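Local coordinates for 3-deoxy-D-manno-octulosonate 8-phosphate phosphatase KdsC (Haemophilus influenzae Rd, PDB 1K1E), which catalyses the hydrolysis of 3-deoxy-D-manno-octulosonate 8-phosphate to 3-deoxy-D-manno-octulosonate and inorganic phosphate, with magnesium as cofactor, at residues D40-M48 / I69-F77; L82-M92 / V110-C118. All blocks are in the same frame, centred on the assembly; numbering follows the deposited sequence.

Interaction 1. Residues D40-M48 / I69-F77; sequences DGLGIKMLM and IADLGIKLF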
ATOM      1  N   ASP A  40       3.380 -15.589   0.162  1.00 13.07           N
ATOM      2  CA  ASP A  40       2.979 -16.362  -1.010  1.00 12.24           C
ATOM      3  C   ASP A  40       4.216 -17.185  -1.546  1.00 18.72           C
ATOM      4  O   ASP A  40       4.102 -18.349  -1.972  1.00 14.85           O
ATOM      5  CB  ASP A  40       2.560 -15.441  -2.151  1.00  8.74           C
ATOM      6  CG  ASP A  40       1.153 -14.805  -1.931  1.00 12.33           C
ATOM      7  OD1 ASP A  40       0.367 -15.379  -1.174  1.00 12.12           O
ATOM      8  OD2 ASP A  40       0.815 -13.779  -2.554  1.00 13.60           O
ATOM      9  N   GLY A  41       5.348 -16.510  -1.611  1.00 11.73           N
ATOM     10  CA  GLY A  41       6.528 -17.163  -2.117  1.00 14.90           C
ATOM     11  C   GLY A  41       6.849 -18.357  -1.249  1.00 15.41           C
ATOM     12  O   GLY A  41       7.256 -19.378  -1.767  1.00 15.87           O
ATOM     13  N   LEU A  42       6.697 -18.263   0.058  1.00 13.89           N
ATOM     14  CA  LEU A  42       6.961 -19.445   0.858  1.00 10.93           C
ATOM     15  C   LEU A  42       5.898 -20.542   0.609  1.00 18.34           C
ATOM     16  O   LEU A  42       6.208 -21.729   0.611  1.00 11.92           O
ATOM     17  CB  LEU A  42       6.993 -19.093   2.344  1.00 11.70           C
ATOM     18  CG  LEU A  42       7.275 -20.260   3.273  1.00 11.77           C
ATOM     19  CD1 LEU A  42       8.637 -20.834   2.863  1.00 20.15           C
ATOM     20  CD2 LEU A  42       7.280 -19.836   4.711  1.00 11.24           C
ATOM     21  N   GLY A  43       4.649 -20.135   0.385  1.00 13.79           N
ATOM     22  CA  GLY A  43       3.605 -21.106   0.105  1.00 15.46           C
ATOM     23  C   GLY A  43       3.935 -21.854  -1.194  1.00 10.42           C
ATOM     24  O   GLY A  43       3.652 -23.079  -1.328  1.00 12.94           O
ATOM     25  N   ILE A  44       4.447 -21.118  -2.181  1.00 12.08           N
ATOM     26  CA  ILE A  44       4.794 -21.695  -3.470  1.00 11.87           C
ATOM     27  C   ILE A  44       5.878 -22.738  -3.249  1.00 19.53           C
ATOM     28  O   ILE A  44       5.775 -23.851  -3.774  1.00 17.03           O
ATOM     29  CB  ILE A  44       5.261 -20.572  -4.405  1.00 15.43           C
ATOM     30  CG1 ILE A  44       4.025 -19.859  -4.982  1.00 14.20           C
ATOM     31  CG2 ILE A  44       6.080 -21.105  -5.545  1.00 20.54           C
ATOM     32  CD1 ILE A  44       4.374 -18.466  -5.560  1.00 14.54           C
ATOM     33  N   LYS A  45       6.894 -22.412  -2.444  1.00 15.59           N
ATOM     34  CA  LYS A  45       7.964 -23.397  -2.220  1.00 23.02           C
ATOM     35  C   LYS A  45       7.414 -24.613  -1.467  1.00 22.64           C
ATOM     36  O   LYS A  45       7.877 -25.738  -1.686  1.00 17.49           O
ATOM     37  CB  LYS A  45       9.121 -22.830  -1.376  1.00 10.36           C
ATOM     38  CG  LYS A  45       9.712 -21.534  -1.920  1.00 19.01           C
ATOM     39  CD  LYS A  45      10.123 -21.710  -3.391  1.00 30.80           C
ATOM     40  CE  LYS A  45      11.226 -22.780  -3.589  1.00 29.57           C
ATOM     41  NZ  LYS A  45      11.438 -23.085  -5.056  1.00 35.25           N
ATOM     42  N   MET A  46       6.491 -24.358  -0.521  1.00 12.09           N
ATOM     43  CA  MET A  46       5.936 -25.459   0.259  1.00 13.98           C
ATOM     44  C   MET A  46       5.213 -26.386  -0.673  1.00 14.78           C
ATOM     45  O   MET A  46       5.282 -27.595  -0.543  1.00 14.74           O
ATOM     46  CB  MET A  46       5.007 -24.913   1.354  1.00  8.48           C
ATOM     47  CG  MET A  46       5.783 -24.307   2.461  1.00 17.53           C
ATOM     48  SD  MET A  46       4.737 -23.416   3.577  1.00 16.96           S
ATOM     49  CE  MET A  46       5.889 -23.323   5.113  1.00 16.94           C
ATOM     50  N   LEU A  47       4.493 -25.820  -1.633  1.00 15.01           N
ATOM     51  CA  LEU A  47       3.800 -26.689  -2.541  1.00 14.27           C
ATOM     52  C   LEU A  47       4.725 -27.581  -3.334  1.00 16.87           C
ATOM     53  O   LEU A  47       4.535 -28.790  -3.374  1.00 13.24           O
ATOM     54  CB  LEU A  47       2.921 -25.909  -3.544  1.00 10.01           C
ATOM     55  CG  LEU A  47       1.693 -25.157  -2.960  1.00 11.42           C
ATOM     56  CD1 LEU A  47       0.922 -24.423  -4.067  1.00  9.61           C
ATOM     57  CD2 LEU A  47       0.715 -26.168  -2.288  1.00 13.10           C
ATOM     58  N   MET A  48       5.723 -26.964  -3.935  1.00 12.88           N
ATOM     59  CA  MET A  48       6.653 -27.714  -4.763  1.00 13.46           C
ATOM     60  C   MET A  48       7.321 -28.808  -3.942  1.00 21.64           C
ATOM     61  O   MET A  48       7.516 -29.942  -4.412  1.00 20.38           O
ATOM     62  CB  MET A  48       7.627 -26.700  -5.330  1.00 11.49           C
ATOM     63  CG  MET A  48       6.935 -25.647  -6.212  1.00 21.55           C
ATOM     64  SD  MET A  48       8.002 -24.390  -7.037  1.00 33.43           S
ATOM     65  CE  MET A  48       9.298 -24.494  -6.113  1.00 23.96           C
ATOM     66  N   ILE A  69       9.707 -15.253 -11.068  1.00 12.21           N
ATOM     67  CA  ILE A  69       9.538 -16.672 -11.380  1.00 15.55           C
ATOM     68  C   ILE A  69      10.833 -17.500 -11.155  1.00 13.72           C
ATOM     69  O   ILE A  69      10.813 -18.583 -10.556  1.00 15.78           O
ATOM     70  CB  ILE A  69       9.089 -16.807 -12.798  1.00 15.96           C
ATOM     71  CG1 ILE A  69       7.580 -16.449 -12.882  1.00 15.47           C
ATOM     72  CG2 ILE A  69       9.391 -18.221 -13.310  1.00 16.94           C
ATOM     73  CD1 ILE A  69       7.083 -16.323 -14.319  1.00 16.33           C
ATOM     74  N   ALA A  70      11.947 -16.943 -11.592  1.00 15.65           N
ATOM     75  CA  ALA A  70      13.275 -17.582 -11.452  1.00 22.10           C
ATOM     76  C   ALA A  70      13.678 -17.691  -9.992  1.00 22.30           C
ATOM     77  O   ALA A  70      14.147 -18.744  -9.552  1.00 17.30           O
ATOM     78  CB  ALA A  70      14.324 -16.772 -12.272  1.00 15.11           C
ATOM     79  N   ASP A  71      13.481 -16.606  -9.222  1.00 16.89           N
ATOM     80  CA  ASP A  71      13.798 -16.641  -7.796  1.00 14.30           C
ATOM     81  C   ASP A  71      12.993 -17.722  -7.082  1.00 17.15           C
ATOM     82  O   ASP A  71      13.484 -18.346  -6.158  1.00 18.21           O
ATOM     83  CB  ASP A  71      13.473 -15.309  -7.106  1.00 12.95           C
ATOM     84  CG  ASP A  71      14.473 -14.232  -7.382  1.00 21.29           C
ATOM     85  OD1 ASP A  71      15.495 -14.514  -8.067  1.00 20.53           O
ATOM     86  OD2 ASP A  71      14.237 -13.083  -6.897  1.00 20.62           O
ATOM     87  N   LEU A  72      11.730 -17.916  -7.485  1.00 13.59           N
ATOM     88  CA  LEU A  72      10.874 -18.903  -6.873  1.00 17.86           C
ATOM     89  C   LEU A  72      11.118 -20.343  -7.293  1.00 17.86           C
ATOM     90  O   LEU A  72      10.596 -21.246  -6.682  1.00 21.50           O
ATOM     91  CB  LEU A  72       9.428 -18.544  -7.144  1.00 19.17           C
ATOM     92  CG  LEU A  72       8.937 -17.298  -6.397  1.00 21.01           C
ATOM     93  CD1 LEU A  72       7.571 -16.951  -6.898  1.00 21.51           C
ATOM     94  CD2 LEU A  72       8.945 -17.494  -4.919  1.00 18.85           C
ATOM     95  N   GLY A  73      11.903 -20.532  -8.343  1.00 18.68           N
ATOM     96  CA  GLY A  73      12.208 -21.866  -8.842  1.00 24.72           C
ATOM     97  C   GLY A  73      11.064 -22.434  -9.666  1.00 20.11           C
ATOM     98  O   GLY A  73      10.956 -23.652  -9.863  1.00 20.68           O
ATOM     99  N   ILE A  74      10.210 -21.543 -10.154  1.00 19.23           N
ATOM    100  CA  ILE A  74       9.043 -21.961 -10.950  1.00 21.43           C
ATOM    101  C   ILE A  74       9.533 -22.222 -12.355  1.00 20.96           C
ATOM    102  O   ILE A  74      10.188 -21.353 -12.932  1.00 21.50           O
ATOM    103  CB  ILE A  74       7.960 -20.834 -10.930  1.00 24.65           C
ATOM    104  CG1 ILE A  74       7.312 -20.774  -9.539  1.00 25.38           C
ATOM    105  CG2 ILE A  74       6.959 -21.027 -11.980  1.00 17.25           C
ATOM    106  CD1 ILE A  74       6.143 -19.744  -9.435  1.00 15.48           C
ATOM    107  N   LYS A  75       9.271 -23.404 -12.928  1.00 19.44           N
ATOM    108  CA  LYS A  75       9.747 -23.628 -14.300  1.00 21.26           C
ATOM    109  C   LYS A  75       8.645 -23.586 -15.351  1.00 19.56           C
ATOM    110  O   LYS A  75       8.918 -23.468 -16.531  1.00 26.94           O
ATOM    111  CB  LYS A  75      10.424 -24.999 -14.435  1.00 29.43           C
ATOM    112  CG  LYS A  75      10.957 -25.256 -15.843  1.00 34.88           C
ATOM    113  CD  LYS A  75      10.726 -26.719 -16.367  1.00 37.00           C
ATOM    114  CE  LYS A  75      10.538 -26.689 -17.954  1.00 35.98           C
ATOM    115  NZ  LYS A  75      10.055 -27.970 -18.538  1.00 31.13           N
ATOM    116  N   LEU A  76       7.394 -23.707 -14.904  1.00 22.35           N
ATOM    117  CA  LEU A  76       6.222 -23.734 -15.766  1.00 13.40           C
ATOM    118  C   LEU A  76       5.481 -22.406 -15.772  1.00 20.92           C
ATOM    119  O   LEU A  76       5.011 -21.993 -14.733  1.00 17.57           O
ATOM    120  CB  LEU A  76       5.258 -24.806 -15.227  1.00 11.47           C
ATOM    121  CG  LEU A  76       5.801 -26.246 -15.103  1.00 28.13           C
ATOM    122  CD1 LEU A  76       4.674 -27.181 -14.721  1.00 22.29           C
ATOM    123  CD2 LEU A  76       6.432 -26.683 -16.424  1.00 26.52           C
ATOM    124  N   PHE A  77       5.359 -21.762 -16.924  1.00 18.23           N
ATOM    125  CA  PHE A  77       4.657 -20.493 -16.973  1.00 24.24           C
ATOM    126  C   PHE A  77       4.243 -20.239 -18.403  1.00 22.68           C
ATOM    127  O   PHE A  77       4.843 -20.742 -19.339  1.00 22.08           O
ATOM    128  CB  PHE A  77       5.562 -19.332 -16.521  1.00 11.07           C
ATOM    129  CG  PHE A  77       6.892 -19.347 -17.148  1.00 20.23           C
ATOM    130  CD1 PHE A  77       7.115 -18.693 -18.343  1.00 19.46           C
ATOM    131  CD2 PHE A  77       7.946 -19.961 -16.493  1.00 20.30           C
ATOM    132  CE1 PHE A  77       8.403 -18.625 -18.883  1.00 25.19           C
ATOM    133  CE2 PHE A  77       9.251 -19.903 -17.031  1.00 26.17           C
ATOM    134  CZ  PHE A  77       9.451 -19.226 -18.227  1.00 27.15           C
TER
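Leu72, at the C-terminal end of helix 63-72, fits between Gly41 and Ile44 on helix 38-49 and buries more surface than any other residue of this contact. Its two methyls divide the work: CD2 lies over the bare backbone of Gly41, 3.7 Å from CA, while CD1 meets Ile44 CD1 at 3.8 Å, the two side chains crossing at about a right angle. With no side chain at Gly41, CD2 rests directly on the helix backbone, and here the CA atoms of Gly41 and Leu72 are 6.7 Å apart. The other branch of Ile44 serves the next apolar residue. With CG2 anti to the backbone N, this methyl faces Ile74 and lies 4.1 Å from its CD1.

Further along helix 38-49, bends at chi2 and chi3 fold the Lys45 chain toward the carbonyl oxygen of Leu72. NZ is modelled as its hydrogen-bond donor, although the placement of NZ is less certain than that of the isoleucine and leucine groups. Met48 adds a looser apolar contact, its SD 4.5 Å from Ile74 CG1. Gly73, at phi 79°, turns the chain out of helix 63-72 in a Schellman motif, in which Gly73 N bonds to Ala70 O and Ile74 N to Ile69 O (3.0 Å). This reversal carries Ile74 back against Ile44 before strand 76-79.

Asp40, Gly41 and Lys45 belong, by similarity, to the substrate-binding site, as does nearby Arg68, so the contact probably sits beside the substrate pocket. Phe148 of helix 147-158 packs on Ile44, and Val56 of strand 53-58 packs on Ile74. The contact thus joins helix 38-49 to the end of helix 63-72 and the turn into strand 76-79, the outermost strand of the parallel sheet within this chain.

Interaction 2. Residues L82-M92 / V110-C118; sequences LEKETACFDLM and VDLPAFAAC. With HG (mercury (II) ion), chain N; SO4 (sulfate ion), chain O.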
ATOM      1  N   LEU A  82      -3.409 -13.802 -23.421  1.00 27.09           N
ATOM      2  CA  LEU A  82      -4.634 -13.274 -22.827  1.00 31.46           C
ATOM      3  C   LEU A  82      -5.784 -14.248 -22.827  1.00 29.55           C
ATOM      4  O   LEU A  82      -6.785 -14.044 -22.137  1.00 35.73           O
ATOM      5  CB  LEU A  82      -5.057 -11.976 -23.524  1.00 31.47           C
ATOM      6  CG  LEU A  82      -4.425 -10.720 -22.922  1.00 27.24           C
ATOM      7  CD1 LEU A  82      -4.960  -9.447 -23.601  1.00 32.68           C
ATOM      8  CD2 LEU A  82      -4.771 -10.695 -21.435  1.00 34.14           C
ATOM      9  N   GLU A  83      -5.633 -15.319 -23.576  1.00 24.25           N
ATOM     10  CA  GLU A  83      -6.675 -16.333 -23.667  1.00 32.64           C
ATOM     11  C   GLU A  83      -6.218 -17.458 -22.769  1.00 29.31           C
ATOM     12  O   GLU A  83      -5.507 -18.399 -23.184  1.00 27.74           O
ATOM     13  CB  GLU A  83      -6.824 -16.789 -25.114  1.00 33.08           C
ATOM     14  CG  GLU A  83      -7.901 -17.804 -25.319  1.00 39.48           C
ATOM     15  CD  GLU A  83      -7.456 -19.207 -24.973  1.00 39.09           C
ATOM     16  OE1 GLU A  83      -6.530 -19.702 -25.651  1.00 39.83           O
ATOM     17  OE2 GLU A  83      -8.030 -19.816 -24.027  1.00 39.95           O
ATOM     18  N   LYS A  84      -6.695 -17.383 -21.530  1.00 17.41           N
ATOM     19  CA  LYS A  84      -6.264 -18.319 -20.516  1.00 17.72           C
ATOM     20  C   LYS A  84      -6.778 -19.741 -20.522  1.00 19.50           C
ATOM     21  O   LYS A  84      -6.097 -20.611 -19.998  1.00 19.09           O
ATOM     22  CB  LYS A  84      -6.492 -17.685 -19.126  1.00 14.92           C
ATOM     23  CG  LYS A  84      -5.654 -16.418 -18.977  1.00 10.82           C
ATOM     24  CD  LYS A  84      -5.732 -15.852 -17.547  1.00 20.75           C
ATOM     25  CE  LYS A  84      -4.892 -14.540 -17.435  1.00 22.57           C
ATOM     26  NZ  LYS A  84      -4.752 -14.226 -15.976  1.00 19.00           N
ATOM     27  N   GLU A  85      -7.929 -20.011 -21.129  1.00 15.71           N
ATOM     28  CA  GLU A  85      -8.394 -21.390 -21.103  1.00 15.51           C
ATOM     29  C   GLU A  85      -7.449 -22.376 -21.822  1.00 19.88           C
ATOM     30  O   GLU A  85      -7.228 -23.468 -21.336  1.00 24.96           O
ATOM     31  CB  GLU A  85      -9.781 -21.521 -21.743  1.00 20.46           C
ATOM     32  CG  GLU A  85     -10.242 -23.000 -21.787  1.00 30.52           C
ATOM     33  CD  GLU A  85     -11.504 -23.192 -22.639  1.00 38.86           C
ATOM     34  OE1 GLU A  85     -12.277 -22.207 -22.749  1.00 32.60           O
ATOM     35  OE2 GLU A  85     -11.720 -24.311 -23.179  1.00 37.47           O
ATOM     36  N   THR A  86      -6.906 -22.037 -22.988  1.00 20.21           N
ATOM     37  CA  THR A  86      -6.033 -23.018 -23.577  1.00 15.83           C
ATOM     38  C   THR A  86      -4.667 -23.033 -22.852  1.00 20.61           C
ATOM     39  O   THR A  86      -4.023 -24.079 -22.814  1.00 21.19           O
ATOM     40  CB  THR A  86      -5.836 -22.776 -25.074  1.00 19.31           C
ATOM     41  OG1 THR A  86      -5.300 -21.493 -25.262  1.00 21.12           O
ATOM     42  CG2 THR A  86      -7.199 -22.873 -25.792  1.00 24.19           C
ATOM     43  N   ALA A  87      -4.262 -21.904 -22.254  1.00 14.42           N
ATOM     44  CA  ALA A  87      -3.007 -21.826 -21.521  1.00 14.53           C
ATOM     45  C   ALA A  87      -3.127 -22.828 -20.396  1.00 15.06           C
ATOM     46  O   ALA A  87      -2.145 -23.506 -20.070  1.00 16.45           O
ATOM     47  CB  ALA A  87      -2.733 -20.416 -20.912  1.00 16.84           C
ATOM     48  N   CYS A  88      -4.312 -22.944 -19.785  1.00 15.43           N
ATOM     49  CA  CYS A  88      -4.458 -23.918 -18.706  1.00 11.02           C
ATOM     50  C   CYS A  88      -4.137 -25.306 -19.183  1.00 15.11           C
ATOM     51  O   CYS A  88      -3.357 -26.014 -18.551  1.00 14.02           O
ATOM     52  CB  CYS A  88      -5.882 -24.035 -18.081  1.00 10.31           C
ATOM     53  SG  CYS A  88      -6.317 -22.472 -17.199  1.00 21.80           S
ATOM     54  N   PHE A  89      -4.764 -25.741 -20.267  1.00 13.47           N
ATOM     55  CA  PHE A  89      -4.482 -27.121 -20.666  1.00 16.40           C
ATOM     56  C   PHE A  89      -3.042 -27.383 -21.064  1.00 19.12           C
ATOM     57  O   PHE A  89      -2.512 -28.502 -20.834  1.00 21.09           O
ATOM     58  CB  PHE A  89      -5.462 -27.485 -21.751  1.00 25.28           C
ATOM     59  CG  PHE A  89      -6.898 -27.395 -21.277  1.00 26.96           C
ATOM     60  CD1 PHE A  89      -7.362 -28.259 -20.295  1.00 26.72           C
ATOM     61  CD2 PHE A  89      -7.780 -26.472 -21.830  1.00 28.80           C
ATOM     62  CE1 PHE A  89      -8.701 -28.213 -19.873  1.00 30.62           C
ATOM     63  CE2 PHE A  89      -9.113 -26.426 -21.408  1.00 25.96           C
ATOM     64  CZ  PHE A  89      -9.571 -27.296 -20.441  1.00 31.70           C
ATOM     65  N   ASP A  90      -2.423 -26.355 -21.643  1.00 19.86           N
ATOM     66  CA  ASP A  90      -1.028 -26.458 -22.071  1.00 14.35           C
ATOM     67  C   ASP A  90      -0.157 -26.628 -20.858  1.00 22.57           C
ATOM     68  O   ASP A  90       0.764 -27.443 -20.875  1.00 21.69           O
ATOM     69  CB  ASP A  90      -0.612 -25.225 -22.847  1.00 14.31           C
ATOM     70  CG  ASP A  90      -1.219 -25.158 -24.234  1.00  9.70           C
ATOM     71  OD1 ASP A  90      -1.149 -24.043 -24.874  1.00 13.18           O
ATOM     72  OD2 ASP A  90      -1.740 -26.215 -24.659  1.00 15.85           O
ATOM     73  N   LEU A  91      -0.445 -25.858 -19.797  1.00 14.73           N
ATOM     74  CA  LEU A  91       0.378 -25.964 -18.580  1.00 15.72           C
ATOM     75  C   LEU A  91       0.125 -27.303 -17.910  1.00 18.31           C
ATOM     76  O   LEU A  91       1.027 -27.929 -17.330  1.00 18.89           O
ATOM     77  CB  LEU A  91       0.048 -24.792 -17.629  1.00 15.63           C
ATOM     78  CG  LEU A  91       0.577 -23.434 -18.088  1.00 13.56           C
ATOM     79  CD1 LEU A  91      -0.039 -22.301 -17.173  1.00 16.58           C
ATOM     80  CD2 LEU A  91       2.173 -23.416 -17.985  1.00 16.83           C
ATOM     81  N   MET A  92      -1.102 -27.779 -17.970  1.00 10.82           N
ATOM     82  CA  MET A  92      -1.390 -29.068 -17.336  1.00 14.98           C
ATOM     83  C   MET A  92      -0.582 -30.141 -18.049  1.00 17.86           C
ATOM     84  O   MET A  92       0.030 -30.977 -17.395  1.00 16.31           O
ATOM     85  CB  MET A  92      -2.865 -29.449 -17.461  1.00 15.56           C
ATOM     86  CG  MET A  92      -3.766 -28.523 -16.573  1.00 20.29           C
ATOM     87  SD  MET A  92      -5.472 -28.657 -17.114  1.00 21.70           S
ATOM     88  CE  MET A  92      -6.371 -27.562 -16.065  1.00 13.29           C
ATOM     89  N   VAL A 110     -10.924 -12.082 -16.924  1.00 14.77           N
ATOM     90  CA  VAL A 110      -9.982 -12.835 -17.757  1.00 18.32           C
ATOM     91  C   VAL A 110      -9.802 -14.238 -17.201  1.00 18.74           C
ATOM     92  O   VAL A 110      -9.493 -15.131 -17.955  1.00 15.94           O
ATOM     93  CB  VAL A 110      -8.536 -12.165 -17.802  1.00 22.93           C
ATOM     94  CG1 VAL A 110      -7.717 -12.669 -19.043  1.00 24.75           C
ATOM     95  CG2 VAL A 110      -8.646 -10.619 -17.855  1.00 20.32           C
ATOM     96  N   ASP A 111      -9.966 -14.441 -15.894  1.00 14.26           N
ATOM     97  CA  ASP A 111      -9.744 -15.776 -15.347  1.00 14.97           C
ATOM     98  C   ASP A 111     -10.968 -16.695 -15.394  1.00 13.26           C
ATOM     99  O   ASP A 111     -10.858 -17.888 -15.086  1.00 19.57           O
ATOM    100  CB  ASP A 111      -9.278 -15.642 -13.902  1.00 15.23           C
ATOM    101  CG  ASP A 111      -8.115 -14.721 -13.775  1.00 17.49           C
ATOM    102  OD1 ASP A 111      -7.106 -15.018 -14.427  1.00 13.87           O
ATOM    103  OD2 ASP A 111      -8.188 -13.696 -13.066  1.00 15.67           O
ATOM    104  N   LEU A 112     -12.128 -16.141 -15.750  1.00 10.78           N
ATOM    105  CA  LEU A 112     -13.323 -16.965 -15.793  1.00 14.02           C
ATOM    106  C   LEU A 112     -13.119 -18.267 -16.638  1.00 15.24           C
ATOM    107  O   LEU A 112     -13.545 -19.347 -16.204  1.00 17.28           O
ATOM    108  CB  LEU A 112     -14.508 -16.127 -16.316  1.00 13.99           C
ATOM    109  CG  LEU A 112     -14.940 -15.096 -15.244  1.00 12.23           C
ATOM    110  CD1 LEU A 112     -16.081 -14.215 -15.859  1.00 17.35           C
ATOM    111  CD2 LEU A 112     -15.451 -15.783 -13.997  1.00 14.35           C
ATOM    112  N   PRO A 113     -12.497 -18.178 -17.829  1.00 13.90           N
ATOM    113  CA  PRO A 113     -12.312 -19.409 -18.614  1.00 19.57           C
ATOM    114  C   PRO A 113     -11.293 -20.334 -17.920  1.00 17.61           C
ATOM    115  O   PRO A 113     -11.363 -21.551 -18.076  1.00 17.56           O
ATOM    116  CB  PRO A 113     -11.780 -18.912 -19.969  1.00 20.84           C
ATOM    117  CG  PRO A 113     -12.220 -17.465 -20.028  1.00 24.56           C
ATOM    118  CD  PRO A 113     -12.062 -16.991 -18.575  1.00 18.44           C
ATOM    119  N   ALA A 114     -10.385 -19.749 -17.141  1.00 11.96           N
ATOM    120  CA  ALA A 114      -9.398 -20.497 -16.389  1.00 10.57           C
ATOM    121  C   ALA A 114     -10.000 -21.309 -15.253  1.00 20.86           C
ATOM    122  O   ALA A 114      -9.596 -22.464 -15.012  1.00 23.07           O
ATOM    123  CB  ALA A 114      -8.284 -19.555 -15.844  1.00 15.52           C
ATOM    124  N   PHE A 115     -10.987 -20.726 -14.574  1.00 14.31           N
ATOM    125  CA  PHE A 115     -11.656 -21.434 -13.500  1.00 10.44           C
ATOM    126  C   PHE A 115     -12.347 -22.653 -14.093  1.00 15.21           C
ATOM    127  O   PHE A 115     -12.304 -23.715 -13.518  1.00 13.93           O
ATOM    128  CB  PHE A 115     -12.753 -20.558 -12.843  1.00 13.69           C
ATOM    129  CG  PHE A 115     -12.237 -19.279 -12.226  1.00 17.37           C
ATOM    130  CD1 PHE A 115     -13.041 -18.121 -12.191  1.00 10.56           C
ATOM    131  CD2 PHE A 115     -10.988 -19.224 -11.633  1.00 14.65           C
ATOM    132  CE1 PHE A 115     -12.602 -16.931 -11.574  1.00 12.52           C
ATOM    133  CE2 PHE A 115     -10.553 -18.047 -11.016  1.00 15.64           C
ATOM    134  CZ  PHE A 115     -11.363 -16.895 -10.989  1.00 13.12           C
ATOM    135  N   ALA A 116     -12.996 -22.442 -15.250  1.00 18.44           N
ATOM    136  CA  ALA A 116     -13.770 -23.477 -15.938  1.00 20.58           C
ATOM    137  C   ALA A 116     -12.888 -24.621 -16.438  1.00 15.43           C
ATOM    138  O   ALA A 116     -13.274 -25.772 -16.402  1.00 20.78           O
ATOM    139  CB  ALA A 116     -14.534 -22.864 -17.097  1.00 21.72           C
ATOM    140  N   ALA A 117     -11.693 -24.294 -16.879  1.00 16.71           N
ATOM    141  CA  ALA A 117     -10.795 -25.320 -17.382  1.00 13.70           C
ATOM    142  C   ALA A 117     -10.176 -26.122 -16.233  1.00 19.83           C
ATOM    143  O   ALA A 117      -9.902 -27.340 -16.418  1.00 19.16           O
ATOM    144  CB  ALA A 117      -9.765 -24.706 -18.178  1.00 14.75           C
ATOM    145  N   CYS A 118      -9.982 -25.501 -15.050  1.00 16.25           N
ATOM    146  CA  CYS A 118      -9.403 -26.265 -13.904  1.00 15.25           C
ATOM    147  C   CYS A 118     -10.454 -27.037 -13.103  1.00 17.08           C
ATOM    148  O   CYS A 118     -11.622 -26.725 -13.140  1.00 22.51           O
ATOM    149  CB  CYS A 118      -8.657 -25.352 -12.929  1.00 15.26           C
ATOM    150  SG  CYS A 118      -6.953 -24.940 -13.364  1.00 19.32           S
TER
HETATM  151 HG    HG N 301      -6.960 -23.633 -15.211  1.00 19.28          HG
HETATM  152  S   SO4 O2401      -4.284 -10.940 -17.055  1.00 23.13           S
HETATM  153  O1  SO4 O2401      -5.440 -11.747 -16.654  1.00 32.14           O
HETATM  154  O2  SO4 O2401      -4.414  -9.623 -16.364  1.00 21.37           O
HETATM  155  O3  SO4 O2401      -4.266 -10.726 -18.492  1.00 25.34           O
HETATM  156  O4  SO4 O2401      -3.100 -11.725 -16.623  1.00 22.05           O
HETATM  157  O   HOH W   1      -9.078 -15.592 -20.728  1.00 18.25           O
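In the HAD-type phosphatase fold, helices 84-95 and 112-117 pack side by side, and their N-terminal ends reach the metal-dependent active site. The short segments of the two helices run at 38° to each other with axes 7.9 Å apart, close enough for small residues to form much of the interface. Ala117 CB sits 3.4 Å from Phe89 CZ and also meets Cys88 CB, while Pro113 CB packs against Glu85 CB.

At the active-site end, the extended chain of Lys84 passes Val110, and its NZ approaches Asp111 OD1 nearly along the C-O axis, at 2.9 Å, in a salt bridge. Tyr104 OH also bonds to Asp111 OD1, whereas OD2 takes the backbone N-H groups of Asp107 and Asp108; together these bonds fix the carboxylate. Lys84, a substrate-binding residue by similarity, makes a second salt bridge to Asp14, one of the cobalt ligands. Its NZ also donates to O1 of a sulfate at 2.7 Å; this ion, probably from the crystallisation liquor and also bound by Gly59 N, is consistent with a site for the substrate phosphate. At the backbone level, one water joins Leu82 O, Lys84 N and Val110 O, tying the two segments together near the N-terminal ends of the helices.

Away from the catalytic end, a mercury ion bridges the segments, approached by Cys88 from one and by Cys118, just beyond helix 112-117, from the other. Mercury is bound by Cys88 SG at 2.4 Å and Cys118 SG at 2.3 Å, with Ala114 O a longer ligand at 2.9 Å.

In the fold
The two contacts follow one another along the chain, their centres about 19 Å apart, and meet where Leu91 CD2 packs on Phe77 N at 3.7 Å, helix 84-95 being the next element after strand 76-79. Interaction 1 is only partly buried and largely aliphatic, joining a helix to the end of the next helix and the turn after it. Interaction 2 is more deeply buried and larger, 511 Å² against 263 Å², although its centre lies farther from that of the chain; it combines small-residue helix packing with charge, sulfate and mercury. Both carry substrate-binding residues by similarity, but interaction 2 alone has a direct salt bridge to a cobalt ligand.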